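Local coordinates for nitrite oxidoreductase subunit C (Kuenenia stuttgartiensis, PDB 7B04), which binds heme b and calcium ions and probably carries electrons as part of the filament-forming nitrite oxidoreductase complex, at residues G76-L81 and S97-A102; D116-N121 and E259-T264; K122-T127 and K168-A173. All coordinates share one frame; numbering follows the deposited sequence.

Contact 1: residues G76-L81 and S97-A102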
ATOM      1  N   GLY C  76      44.931 -26.528  41.351  1.00 19.76           N
ATOM      2  CA  GLY C  76      44.197 -26.748  40.122  1.00 27.17           C
ATOM      3  C   GLY C  76      45.021 -27.255  38.958  1.00 31.87           C
ATOM      4  O   GLY C  76      46.242 -27.085  38.923  1.00 32.53           O
ATOM      5  N   VAL C  77      44.352 -27.893  38.001  1.00 31.53           N
ATOM      6  CA  VAL C  77      44.990 -28.426  36.803  1.00 27.64           C
ATOM      7  C   VAL C  77      44.848 -27.410  35.680  1.00 26.77           C
ATOM      8  O   VAL C  77      43.813 -26.742  35.554  1.00 30.68           O
ATOM      9  CB  VAL C  77      44.365 -29.779  36.407  1.00 30.12           C
ATOM     10  CG1 VAL C  77      44.987 -30.319  35.125  1.00 32.39           C
ATOM     11  CG2 VAL C  77      44.516 -30.782  37.537  1.00 31.85           C
ATOM     12  N   GLN C  78      45.889 -27.296  34.859  1.00 29.36           N
ATOM     13  CA  GLN C  78      45.891 -26.408  33.704  1.00 29.60           C
ATOM     14  C   GLN C  78      45.507 -27.241  32.489  1.00 30.35           C
ATOM     15  O   GLN C  78      46.298 -28.065  32.016  1.00 39.06           O
ATOM     16  CB  GLN C  78      47.263 -25.762  33.522  1.00 33.30           C
ATOM     17  CG  GLN C  78      47.305 -24.631  32.509  1.00 36.10           C
ATOM     18  CD  GLN C  78      46.658 -23.362  33.025  1.00 47.84           C
ATOM     19  OE1 GLN C  78      46.002 -22.637  32.278  1.00 46.54           O
ATOM     20  NE2 GLN C  78      46.840 -23.086  34.312  1.00 42.38           N
ATOM     21  N   VAL C  79      44.300 -27.027  31.989  1.00 29.79           N
ATOM     22  CA  VAL C  79      43.782 -27.783  30.857  1.00 30.91           C
ATOM     23  C   VAL C  79      44.169 -27.082  29.565  1.00 27.21           C
ATOM     24  O   VAL C  79      44.153 -25.849  29.475  1.00 21.38           O
ATOM     25  CB  VAL C  79      42.256 -27.958  30.972  1.00 29.30           C
ATOM     26  CG1 VAL C  79      41.729 -28.846  29.854  1.00 24.84           C
ATOM     27  CG2 VAL C  79      41.900 -28.547  32.329  1.00 29.29           C
ATOM     28  N   LYS C  80      44.494 -27.879  28.552  1.00 32.68           N
ATOM     29  CA  LYS C  80      44.870 -27.388  27.236  1.00 24.22           C
ATOM     30  C   LYS C  80      43.656 -27.436  26.321  1.00 29.67           C
ATOM     31  O   LYS C  80      42.908 -28.420  26.316  1.00 26.42           O
ATOM     32  CB  LYS C  80      46.017 -28.222  26.657  1.00 20.79           C
ATOM     33  CG  LYS C  80      46.525 -27.762  25.301  1.00 24.16           C
ATOM     34  CD  LYS C  80      46.034 -28.681  24.191  1.00 35.61           C
ATOM     35  CE  LYS C  80      46.669 -28.331  22.857  1.00 37.76           C
ATOM     36  NZ  LYS C  80      48.136 -28.587  22.857  1.00 37.64           N
ATOM     37  N   LEU C  81      43.464 -26.374  25.547  1.00 32.28           N
ATOM     38  CA  LEU C  81      42.288 -26.223  24.705  1.00 28.09           C
ATOM     39  C   LEU C  81      42.694 -26.095  23.245  1.00 25.87           C
ATOM     40  O   LEU C  81      43.763 -25.570  22.921  1.00 32.70           O
ATOM     41  CB  LEU C  81      41.470 -24.998  25.120  1.00 29.08           C
ATOM     42  CG  LEU C  81      40.806 -25.079  26.495  1.00 24.19           C
ATOM     43  CD1 LEU C  81      39.812 -23.947  26.679  1.00 30.41           C
ATOM     44  CD2 LEU C  81      40.128 -26.426  26.677  1.00 22.68           C
ATOM     45  N   SER C  97      44.034 -22.291  26.837  1.00 23.70           N
ATOM     46  CA  SER C  97      44.221 -22.942  28.125  1.00 23.01           C
ATOM     47  C   SER C  97      43.146 -22.477  29.096  1.00 27.17           C
ATOM     48  O   SER C  97      42.556 -21.405  28.936  1.00 30.17           O
ATOM     49  CB  SER C  97      45.618 -22.667  28.701  1.00 27.34           C
ATOM     50  OG  SER C  97      45.780 -21.298  29.022  1.00 35.90           O
ATOM     51  N   ALA C  98      42.894 -23.303  30.109  1.00 31.64           N
ATOM     52  CA  ALA C  98      41.969 -22.944  31.173  1.00 23.77           C
ATOM     53  C   ALA C  98      42.395 -23.621  32.469  1.00 27.73           C
ATOM     54  O   ALA C  98      42.738 -24.806  32.478  1.00 33.40           O
ATOM     55  CB  ALA C  98      40.529 -23.333  30.820  1.00 23.32           C
ATOM     56  N   GLU C  99      42.372 -22.853  33.555  1.00 25.70           N
ATOM     57  CA  GLU C  99      42.631 -23.360  34.896  1.00 28.13           C
ATOM     58  C   GLU C  99      41.337 -23.872  35.520  1.00 30.66           C
ATOM     59  O   GLU C  99      40.293 -23.223  35.422  1.00 34.62           O
ATOM     60  CB  GLU C  99      43.236 -22.253  35.762  1.00 34.61           C
ATOM     61  CG  GLU C  99      43.718 -22.681  37.136  1.00 35.26           C
ATOM     62  CD  GLU C  99      43.292 -21.708  38.223  1.00 49.15           C
ATOM     63  OE1 GLU C  99      44.166 -21.244  38.984  1.00 49.42           O
ATOM     64  OE2 GLU C  99      42.082 -21.408  38.317  1.00 51.65           O
ATOM     65  N   ILE C 100      41.405 -25.045  36.150  1.00 26.35           N
ATOM     66  CA  ILE C 100      40.245 -25.638  36.812  1.00 25.97           C
ATOM     67  C   ILE C 100      40.627 -26.068  38.223  1.00 23.87           C
ATOM     68  O   ILE C 100      41.614 -26.786  38.416  1.00 26.72           O
ATOM     69  CB  ILE C 100      39.658 -26.822  36.015  1.00 25.28           C
ATOM     70  CG1 ILE C 100      38.424 -27.378  36.731  1.00 23.96           C
ATOM     71  CG2 ILE C 100      40.698 -27.908  35.769  1.00 23.81           C
ATOM     72  CD1 ILE C 100      37.564 -28.275  35.872  1.00 27.43           C
ATOM     73  N   LYS C 101      39.858 -25.607  39.206  1.00 26.00           N
ATOM     74  CA  LYS C 101      39.988 -26.023  40.593  1.00 26.38           C
ATOM     75  C   LYS C 101      38.658 -26.579  41.085  1.00 29.55           C
ATOM     76  O   LYS C 101      37.603 -26.326  40.497  1.00 37.24           O
ATOM     77  CB  LYS C 101      40.422 -24.858  41.495  1.00 25.77           C
ATOM     78  CG  LYS C 101      41.838 -24.370  41.266  1.00 29.49           C
ATOM     79  CD  LYS C 101      42.206 -23.288  42.269  1.00 32.08           C
ATOM     80  CE  LYS C 101      43.624 -22.791  42.056  1.00 34.23           C
ATOM     81  NZ  LYS C 101      43.987 -21.728  43.032  1.00 34.78           N
ATOM     82  N   ALA C 102      38.711 -27.342  42.176  1.00 29.25           N
ATOM     83  CA  ALA C 102      37.503 -27.965  42.699  1.00 25.14           C
ATOM     84  C   ALA C 102      37.650 -28.232  44.190  1.00 27.37           C
ATOM     85  O   ALA C 102      38.722 -28.621  44.663  1.00 29.11           O
ATOM     86  CB  ALA C 102      37.177 -29.268  41.963  1.00 22.99           C
TER
HETATM   87  O   HOH W   1      44.706 -20.230  31.838  1.00 33.78           O
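Val79 N donates to Ala98 O over 2.8 Å, and Ala98 N returns the bond to Val79 O at 2.9 Å, forming an antiparallel hydrogen-bonded pair. Val77 and Ile100 repeat the pattern two residues along. Between them Gln78 and Glu99 make a non-hydrogen-bonded pair whose side chains cross at about a right angle. Gln78 is bent at chi2 (74°), which turns CD toward the partner strand. There its amide NE2 lies 4.0 Å from Glu99 CB, and OE1 accepts a water proton at 2.8 Å. The same water is 3.2 Å from Ser97 OG, bridging the two strands on the face of Gln78, Ser97 and Glu99. The other face is apolar: Val79 CG2 meets Ile100 CG2 at 3.7 Å, and Leu81 CD1 approaches Ala98 CB. This ladder belongs to the beta-rich fold of an ethylbenzene dehydrogenase-type heme domain, with the Leu81 side chain about 8 Å from the heme. Strand 108-116 pairs with strand 97-104 through Glu99 and Lys101, Ala102 bonds to Lys52 of strand 49-53, and the apolar face packs on Met291 of strand 286-294 and His312 of strand 306-316.

Contact 2: residues D116-N121 and E259-T264. With CA (calcium ion), chain B.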
ATOM      1  N   ASP C 116      41.341 -16.810  29.769  1.00 26.67           N
ATOM      2  CA  ASP C 116      41.549 -15.426  29.363  1.00 30.37           C
ATOM      3  C   ASP C 116      40.767 -15.114  28.102  1.00 28.61           C
ATOM      4  O   ASP C 116      40.856 -15.830  27.107  1.00 24.97           O
ATOM      5  CB  ASP C 116      43.019 -15.114  29.125  1.00 23.61           C
ATOM      6  CG  ASP C 116      43.915 -15.629  30.230  1.00 37.14           C
ATOM      7  OD1 ASP C 116      43.790 -15.112  31.361  1.00 50.77           O
ATOM      8  OD2 ASP C 116      44.765 -16.513  29.972  1.00 37.91           O
ATOM      9  N   ASP C 117      39.952 -14.083  28.158  1.00 30.64           N
ATOM     10  CA  ASP C 117      39.262 -13.628  26.956  1.00 28.64           C
ATOM     11  C   ASP C 117      39.018 -12.128  27.021  1.00 31.66           C
ATOM     12  O   ASP C 117      38.616 -11.589  28.049  1.00 41.25           O
ATOM     13  CB  ASP C 117      38.014 -14.478  26.624  1.00 36.06           C
ATOM     14  CG  ASP C 117      36.989 -13.757  25.723  1.00 38.49           C
ATOM     15  OD1 ASP C 117      37.311 -13.566  24.525  1.00 54.79           O
ATOM     16  OD2 ASP C 117      35.794 -13.679  26.210  1.00 55.17           O
ATOM     17  N   ALA C 118      39.386 -11.458  25.931  1.00 28.80           N
ATOM     18  CA  ALA C 118      39.457 -10.006  25.839  1.00 33.07           C
ATOM     19  C   ALA C 118      38.107  -9.328  25.666  1.00 41.61           C
ATOM     20  O   ALA C 118      38.044  -8.096  25.736  1.00 52.76           O
ATOM     21  CB  ALA C 118      40.366  -9.620  24.666  1.00 31.26           C
ATOM     22  N   THR C 119      37.028 -10.084  25.484  1.00 33.25           N
ATOM     23  CA  THR C 119      35.728  -9.513  25.167  1.00 28.11           C
ATOM     24  C   THR C 119      34.677 -10.070  26.113  1.00 34.15           C
ATOM     25  O   THR C 119      34.659 -11.270  26.402  1.00 38.96           O
ATOM     26  CB  THR C 119      35.320  -9.780  23.713  1.00 32.61           C
ATOM     27  OG1 THR C 119      35.092 -11.178  23.525  1.00 36.98           O
ATOM     28  CG2 THR C 119      36.402  -9.311  22.753  1.00 33.23           C
ATOM     29  N   ASP C 120      33.807  -9.184  26.594  1.00 44.50           N
ATOM     30  CA  ASP C 120      32.661  -9.556  27.418  1.00 34.89           C
ATOM     31  C   ASP C 120      31.425  -9.638  26.525  1.00 33.83           C
ATOM     32  O   ASP C 120      30.738  -8.644  26.288  1.00 45.64           O
ATOM     33  CB  ASP C 120      32.467  -8.537  28.537  1.00 32.27           C
ATOM     34  CG  ASP C 120      32.673  -7.100  28.060  1.00 52.34           C
ATOM     35  OD1 ASP C 120      31.858  -6.221  28.419  1.00 54.14           O
ATOM     36  OD2 ASP C 120      33.648  -6.844  27.318  1.00 66.46           O
ATOM     37  N   ASN C 121      31.135 -10.841  26.035  1.00 31.42           N
ATOM     38  CA  ASN C 121      29.917 -11.091  25.263  1.00 30.21           C
ATOM     39  C   ASN C 121      28.885 -11.632  26.244  1.00 27.60           C
ATOM     40  O   ASN C 121      28.935 -12.801  26.635  1.00 27.42           O
ATOM     41  CB  ASN C 121      30.171 -12.062  24.117  1.00 32.75           C
ATOM     42  CG  ASN C 121      31.282 -11.604  23.195  1.00 28.75           C
ATOM     43  OD1 ASN C 121      32.301 -12.283  23.069  1.00 28.92           O
ATOM     44  ND2 ASN C 121      31.090 -10.466  22.532  1.00 39.57           N
ATOM     45  N   GLU C 259      36.750  -9.794  34.608  1.00 37.53           N
ATOM     46  CA  GLU C 259      37.544  -8.628  34.961  1.00 35.86           C
ATOM     47  C   GLU C 259      38.895  -8.690  34.266  1.00 35.27           C
ATOM     48  O   GLU C 259      39.529  -9.748  34.222  1.00 34.32           O
ATOM     49  CB  GLU C 259      37.753  -8.503  36.472  1.00 29.58           C
ATOM     50  CG  GLU C 259      38.434  -7.199  36.863  1.00 37.90           C
ATOM     51  CD  GLU C 259      38.774  -7.126  38.332  1.00 51.72           C
ATOM     52  OE1 GLU C 259      38.579  -8.137  39.039  1.00 48.75           O
ATOM     53  OE2 GLU C 259      39.241  -6.058  38.780  1.00 45.97           O
ATOM     54  N   ASN C 260      39.319  -7.545  33.734  1.00 36.27           N
ATOM     55  CA  ASN C 260      40.604  -7.378  33.058  1.00 30.80           C
ATOM     56  C   ASN C 260      40.870  -8.512  32.068  1.00 24.98           C
ATOM     57  O   ASN C 260      41.839  -9.265  32.179  1.00 24.76           O
ATOM     58  CB  ASN C 260      41.730  -7.262  34.087  1.00 29.45           C
ATOM     59  CG  ASN C 260      41.627  -5.996  34.912  1.00 32.94           C
ATOM     60  OD1 ASN C 260      41.377  -4.914  34.379  1.00 24.92           O
ATOM     61  ND2 ASN C 260      41.794  -6.128  36.222  1.00 31.72           N
ATOM     62  N   LYS C 261      39.987  -8.603  31.076  1.00 27.63           N
ATOM     63  CA  LYS C 261      40.133  -9.553  29.974  1.00 33.65           C
ATOM     64  C   LYS C 261      40.278 -10.996  30.463  1.00 30.87           C
ATOM     65  O   LYS C 261      41.022 -11.797  29.891  1.00 25.55           O
ATOM     66  CB  LYS C 261      41.294  -9.154  29.060  1.00 24.63           C
ATOM     67  CG  LYS C 261      41.005  -7.875  28.285  1.00 29.27           C
ATOM     68  CD  LYS C 261      42.070  -7.559  27.251  1.00 30.41           C
ATOM     69  CE  LYS C 261      41.684  -6.320  26.453  1.00 23.37           C
ATOM     70  NZ  LYS C 261      42.684  -5.994  25.401  1.00 45.28           N
ATOM     71  N   LYS C 262      39.586 -11.331  31.551  1.00 29.57           N
ATOM     72  CA  LYS C 262      39.607 -12.699  32.050  1.00 32.43           C
ATOM     73  C   LYS C 262      38.251 -13.078  32.634  1.00 28.86           C
ATOM     74  O   LYS C 262      37.594 -12.259  33.280  1.00 31.65           O
ATOM     75  CB  LYS C 262      40.691 -12.875  33.118  1.00 30.49           C
ATOM     76  CG  LYS C 262      40.508 -14.096  33.999  1.00 29.32           C
ATOM     77  CD  LYS C 262      41.667 -14.262  34.958  1.00 36.42           C
ATOM     78  CE  LYS C 262      42.864 -14.852  34.241  1.00 46.56           C
ATOM     79  NZ  LYS C 262      43.931 -15.315  35.165  1.00 46.35           N
ATOM     80  N   TRP C 263      37.840 -14.322  32.389  1.00 27.12           N
ATOM     81  CA  TRP C 263      36.612 -14.881  32.938  1.00 27.80           C
ATOM     82  C   TRP C 263      36.940 -15.773  34.127  1.00 28.63           C
ATOM     83  O   TRP C 263      37.921 -16.521  34.104  1.00 26.67           O
ATOM     84  CB  TRP C 263      35.850 -15.698  31.894  1.00 23.52           C
ATOM     85  CG  TRP C 263      34.944 -14.897  31.016  1.00 19.85           C
ATOM     86  CD1 TRP C 263      35.150 -14.573  29.709  1.00 27.58           C
ATOM     87  CD2 TRP C 263      33.680 -14.324  31.379  1.00 20.48           C
ATOM     88  NE1 TRP C 263      34.097 -13.830  29.234  1.00 30.73           N
ATOM     89  CE2 TRP C 263      33.181 -13.663  30.239  1.00 26.30           C
ATOM     90  CE3 TRP C 263      32.925 -14.301  32.556  1.00 24.28           C
ATOM     91  CZ2 TRP C 263      31.963 -12.987  30.241  1.00 30.12           C
ATOM     92  CZ3 TRP C 263      31.715 -13.630  32.555  1.00 25.19           C
ATOM     93  CH2 TRP C 263      31.246 -12.983  31.405  1.00 26.07           C
ATOM     94  N   THR C 264      36.111 -15.696  35.165  1.00 23.99           N
ATOM     95  CA  THR C 264      36.178 -16.621  36.290  1.00 22.56           C
ATOM     96  C   THR C 264      34.765 -17.123  36.544  1.00 24.24           C
ATOM     97  O   THR C 264      33.889 -16.347  36.941  1.00 25.29           O
ATOM     98  CB  THR C 264      36.766 -15.967  37.541  1.00 23.92           C
ATOM     99  OG1 THR C 264      38.054 -15.422  37.235  1.00 24.65           O
ATOM    100  CG2 THR C 264      36.923 -17.001  38.647  1.00 21.88           C
TER
HETATM  101 CA    CA B 402      34.217 -12.922  24.728  1.00 33.15          CA
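Asp117 and Trp263 lie side by side, with carboxylate and indole planes only 12° apart. Asp117 OD2 comes to the edge of the ring, in its plane, 3.5 Å from Trp263 NE1. Chi1 (158°) sets Asp117 CG anti to the backbone N, and chi2 (71°) turns the carboxylate so that OD2 meets the calcium ion, which it binds at 2.3 Å. The other calcium ligands of residues 116-121 are Thr119, which binds the ion twice, through its carbonyl O and through OG1, and Asn121, which adds OD1 at 2.6 Å. Alternate residues of one short loop, Asp117, Thr119 and Asn121, thus point oxygens at the same ion, and the indole edge borders one of those ligands. Asp132 and Asn295 complete the site.

Backbone pairing is slight: Asp117 N makes a weak hydrogen bond to Lys261 O at 3.1 Å, next to an antiparallel non-hydrogen-bonded pair of Asp116 with Lys262. The side chains of that pair run the same way, and Asp116 OD1 forms a long salt bridge of 3.8 Å with Lys262 NZ. Apolar packing comes from the aliphatic chain of Lys261, extended beyond CG, which runs alongside Ala118; its CD is 3.7 Å from Ala118 CB.

The contact stands where strands 108-116 and 262-270 meet antiparallel, at the end of the first and the start of the second. Trp115, Phe258 and Trp167, the last edge-to-face, gather round the Trp263 ring. A tight turn through Asn260 and Lys261, closed by backbone bonds between Glu259 and Lys262, joins strand 253-258 to strand 262-270.

Contact 3: residues K122-T127 and K168-A173; sequences KQAIAT and KADWEA
The start of helix 169-175 packs against the loop that leaves the calcium-binding segment, chiefly where Asp170 meets Lys122 and Gln123. The Lys122 C=O is directed at Ala173 CB, 3.7 Å from its oxygen, and Asp170 CA approaches Lys122 O from the side at 3.2 Å in a CA-H...O contact. Gln123 CA rests on Asp170 CB at 3.7 Å. No conventional hydrogen bond joins the two segments, so the fit is one of backbone against small side chains. Ala169 and Ala173, one turn apart, direct their CB atoms toward the loop.

The helix follows strand 162-168 directly, and Ala169 is tied by a backbone hydrogen bond to Asp132, a ligand of the calcium ion. Asp170 OD2 forms a salt bridge with Arg131. Chi1 (57°) sets Asp170 CG between the backbone N and the carbonyl carbon, and the carboxylate lies by Trp171 N, which gives OD1 a weak, strongly bent bond. Beyond Gln123 the loop turns to another chain: Ala124 O is hydrogen-bonded to Tyr225 OH of nitrite oxidoreductase subunit B, and Ala126 O and Thr127 O make weak bonds to Arg212 of that subunit.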
ATOM      1  N   LYS C 122      27.962 -10.771  26.665  1.00 24.41           N
ATOM      2  CA  LYS C 122      27.023 -11.097  27.730  1.00 23.88           C
ATOM      3  C   LYS C 122      25.579 -11.182  27.262  1.00 23.47           C
ATOM      4  O   LYS C 122      24.666 -11.159  28.102  1.00 25.09           O
ATOM      5  CB  LYS C 122      27.137 -10.056  28.841  1.00 26.30           C
ATOM      6  CG  LYS C 122      28.469 -10.075  29.551  1.00 31.10           C
ATOM      7  CD  LYS C 122      28.528  -9.026  30.633  1.00 34.34           C
ATOM      8  CE  LYS C 122      29.876  -9.052  31.319  1.00 42.89           C
ATOM      9  NZ  LYS C 122      29.961  -8.025  32.388  1.00 42.78           N
ATOM     10  N   GLN C 123      25.342 -11.281  25.957  1.00 19.68           N
ATOM     11  CA  GLN C 123      23.976 -11.386  25.461  1.00 19.30           C
ATOM     12  C   GLN C 123      24.002 -11.834  23.999  1.00 22.74           C
ATOM     13  O   GLN C 123      24.980 -11.627  23.269  1.00 24.84           O
ATOM     14  CB  GLN C 123      23.214 -10.066  25.642  1.00 23.25           C
ATOM     15  CG  GLN C 123      23.058  -9.194  24.433  1.00 29.75           C
ATOM     16  CD  GLN C 123      22.187  -7.984  24.735  1.00 32.89           C
ATOM     17  OE1 GLN C 123      22.048  -7.087  23.902  1.00 28.65           O
ATOM     18  NE2 GLN C 123      21.587  -7.964  25.910  1.00 37.77           N
ATOM     19  N   ALA C 124      22.891 -12.435  23.581  1.00 27.64           N
ATOM     20  CA  ALA C 124      22.727 -13.008  22.247  1.00 26.45           C
ATOM     21  C   ALA C 124      21.357 -12.641  21.666  1.00 24.16           C
ATOM     22  O   ALA C 124      20.574 -13.478  21.221  1.00 22.72           O
ATOM     23  CB  ALA C 124      22.936 -14.522  22.281  1.00 30.00           C
ATOM     24  N   ILE C 125      21.011 -11.361  21.728  1.00 25.19           N
ATOM     25  CA  ILE C 125      19.721 -10.887  21.230  1.00 25.49           C
ATOM     26  C   ILE C 125      19.806 -10.469  19.766  1.00 23.35           C
ATOM     27  O   ILE C 125      18.884 -10.716  18.988  1.00 24.61           O
ATOM     28  CB  ILE C 125      19.224  -9.716  22.110  1.00 29.30           C
ATOM     29  CG1 ILE C 125      18.876 -10.206  23.519  1.00 23.48           C
ATOM     30  CG2 ILE C 125      18.014  -9.040  21.464  1.00 24.98           C
ATOM     31  CD1 ILE C 125      18.140  -9.186  24.361  1.00 25.46           C
ATOM     32  N   ALA C 126      20.917  -9.876  19.355  1.00 23.59           N
ATOM     33  CA  ALA C 126      21.081  -9.496  17.958  1.00 24.30           C
ATOM     34  C   ALA C 126      21.499 -10.713  17.140  1.00 24.22           C
ATOM     35  O   ALA C 126      22.172 -11.622  17.639  1.00 20.92           O
ATOM     36  CB  ALA C 126      22.104  -8.368  17.817  1.00 25.93           C
ATOM     37  N   THR C 127      21.111 -10.714  15.863  1.00 23.15           N
ATOM     38  CA  THR C 127      21.312 -11.890  15.019  1.00 22.30           C
ATOM     39  C   THR C 127      22.785 -12.253  14.848  1.00 24.89           C
ATOM     40  O   THR C 127      23.130 -13.437  14.744  1.00 25.85           O
ATOM     41  CB  THR C 127      20.660 -11.653  13.648  1.00 24.34           C
ATOM     42  OG1 THR C 127      19.243 -11.543  13.805  1.00 38.94           O
ATOM     43  CG2 THR C 127      20.986 -12.792  12.696  1.00 23.03           C
ATOM     44  N   LYS C 168      26.237 -20.054  30.790  1.00 23.61           N
ATOM     45  CA  LYS C 168      25.935 -19.068  29.763  1.00 25.38           C
ATOM     46  C   LYS C 168      26.072 -17.670  30.346  1.00 26.28           C
ATOM     47  O   LYS C 168      25.473 -17.363  31.383  1.00 23.27           O
ATOM     48  CB  LYS C 168      24.529 -19.283  29.197  1.00 23.90           C
ATOM     49  CG  LYS C 168      24.352 -20.617  28.490  1.00 21.89           C
ATOM     50  CD  LYS C 168      22.956 -20.762  27.913  1.00 25.88           C
ATOM     51  CE  LYS C 168      22.793 -22.085  27.185  1.00 27.10           C
ATOM     52  NZ  LYS C 168      22.836 -23.243  28.121  1.00 30.45           N
ATOM     53  N   ALA C 169      26.860 -16.825  29.676  1.00 24.16           N
ATOM     54  CA  ALA C 169      27.081 -15.469  30.167  1.00 22.74           C
ATOM     55  C   ALA C 169      25.809 -14.637  30.096  1.00 25.74           C
ATOM     56  O   ALA C 169      25.550 -13.812  30.980  1.00 27.99           O
ATOM     57  CB  ALA C 169      28.205 -14.797  29.381  1.00 23.96           C
ATOM     58  N   ASP C 170      25.006 -14.826  29.044  1.00 26.05           N
ATOM     59  CA  ASP C 170      23.764 -14.070  28.928  1.00 24.31           C
ATOM     60  C   ASP C 170      22.785 -14.426  30.039  1.00 26.27           C
ATOM     61  O   ASP C 170      22.008 -13.571  30.478  1.00 28.97           O
ATOM     62  CB  ASP C 170      23.129 -14.299  27.555  1.00 27.86           C
ATOM     63  CG  ASP C 170      22.864 -15.764  27.266  1.00 31.44           C
ATOM     64  OD1 ASP C 170      23.256 -16.619  28.086  1.00 34.59           O
ATOM     65  OD2 ASP C 170      22.263 -16.060  26.212  1.00 27.92           O
ATOM     66  N   TRP C 171      22.803 -15.678  30.503  1.00 23.01           N
ATOM     67  CA  TRP C 171      21.948 -16.063  31.619  1.00 25.78           C
ATOM     68  C   TRP C 171      22.322 -15.314  32.891  1.00 29.25           C
ATOM     69  O   TRP C 171      21.453 -15.033  33.725  1.00 30.75           O
ATOM     70  CB  TRP C 171      22.009 -17.575  31.840  1.00 28.87           C
ATOM     71  CG  TRP C 171      21.244 -18.348  30.807  1.00 27.66           C
ATOM     72  CD1 TRP C 171      20.792 -17.885  29.605  1.00 27.76           C
ATOM     73  CD2 TRP C 171      20.826 -19.717  30.891  1.00 31.81           C
ATOM     74  NE1 TRP C 171      20.129 -18.882  28.932  1.00 24.77           N
ATOM     75  CE2 TRP C 171      20.133 -20.016  29.700  1.00 25.91           C
ATOM     76  CE3 TRP C 171      20.974 -20.719  31.855  1.00 32.54           C
ATOM     77  CZ2 TRP C 171      19.591 -21.273  29.448  1.00 26.16           C
ATOM     78  CZ3 TRP C 171      20.433 -21.967  31.602  1.00 33.43           C
ATOM     79  CH2 TRP C 171      19.751 -22.233  30.409  1.00 25.24           C
ATOM     80  N   GLU C 172      23.605 -14.985  33.061  1.00 29.31           N
ATOM     81  CA  GLU C 172      24.002 -14.145  34.186  1.00 29.61           C
ATOM     82  C   GLU C 172      23.358 -12.769  34.084  1.00 25.42           C
ATOM     83  O   GLU C 172      22.855 -12.234  35.078  1.00 26.17           O
ATOM     84  CB  GLU C 172      25.526 -14.011  34.231  1.00 24.59           C
ATOM     85  CG  GLU C 172      26.281 -15.268  34.634  1.00 25.21           C
ATOM     86  CD  GLU C 172      26.238 -15.531  36.127  1.00 30.05           C
ATOM     87  OE1 GLU C 172      25.995 -14.579  36.897  1.00 39.47           O
ATOM     88  OE2 GLU C 172      26.470 -16.688  36.529  1.00 39.76           O
ATOM     89  N   ALA C 173      23.365 -12.184  32.884  1.00 19.88           N
ATOM     90  CA  ALA C 173      22.706 -10.899  32.678  1.00 25.00           C
ATOM     91  C   ALA C 173      21.193 -11.007  32.815  1.00 29.38           C
ATOM     92  O   ALA C 173      20.547 -10.063  33.283  1.00 33.53           O
ATOM     93  CB  ALA C 173      23.074 -10.335  31.306  1.00 26.11           C
TER

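In the fold
Contact 1 closes first along the chain; contact 2 follows, and contact 3 is nested within the long excursion that contact 2 closes. The centres of contacts 1 and 2 lie about 16 Å apart, and both belong to the strand array in which 97-104 pairs with 108-116 and 108-116 with 262-270. Contact 3 is centred about 15 Å from the centre of contact 2 and about 24 Å from that of contact 1. Contacts 2 and 3 touch: Asn121 O and Trp263 CH2 both pack on Ala169 CB. Residues 116-127 run without a break past the calcium ion to helix 169-175, so the calcium site lies between the strands and the residues that meet subunit B.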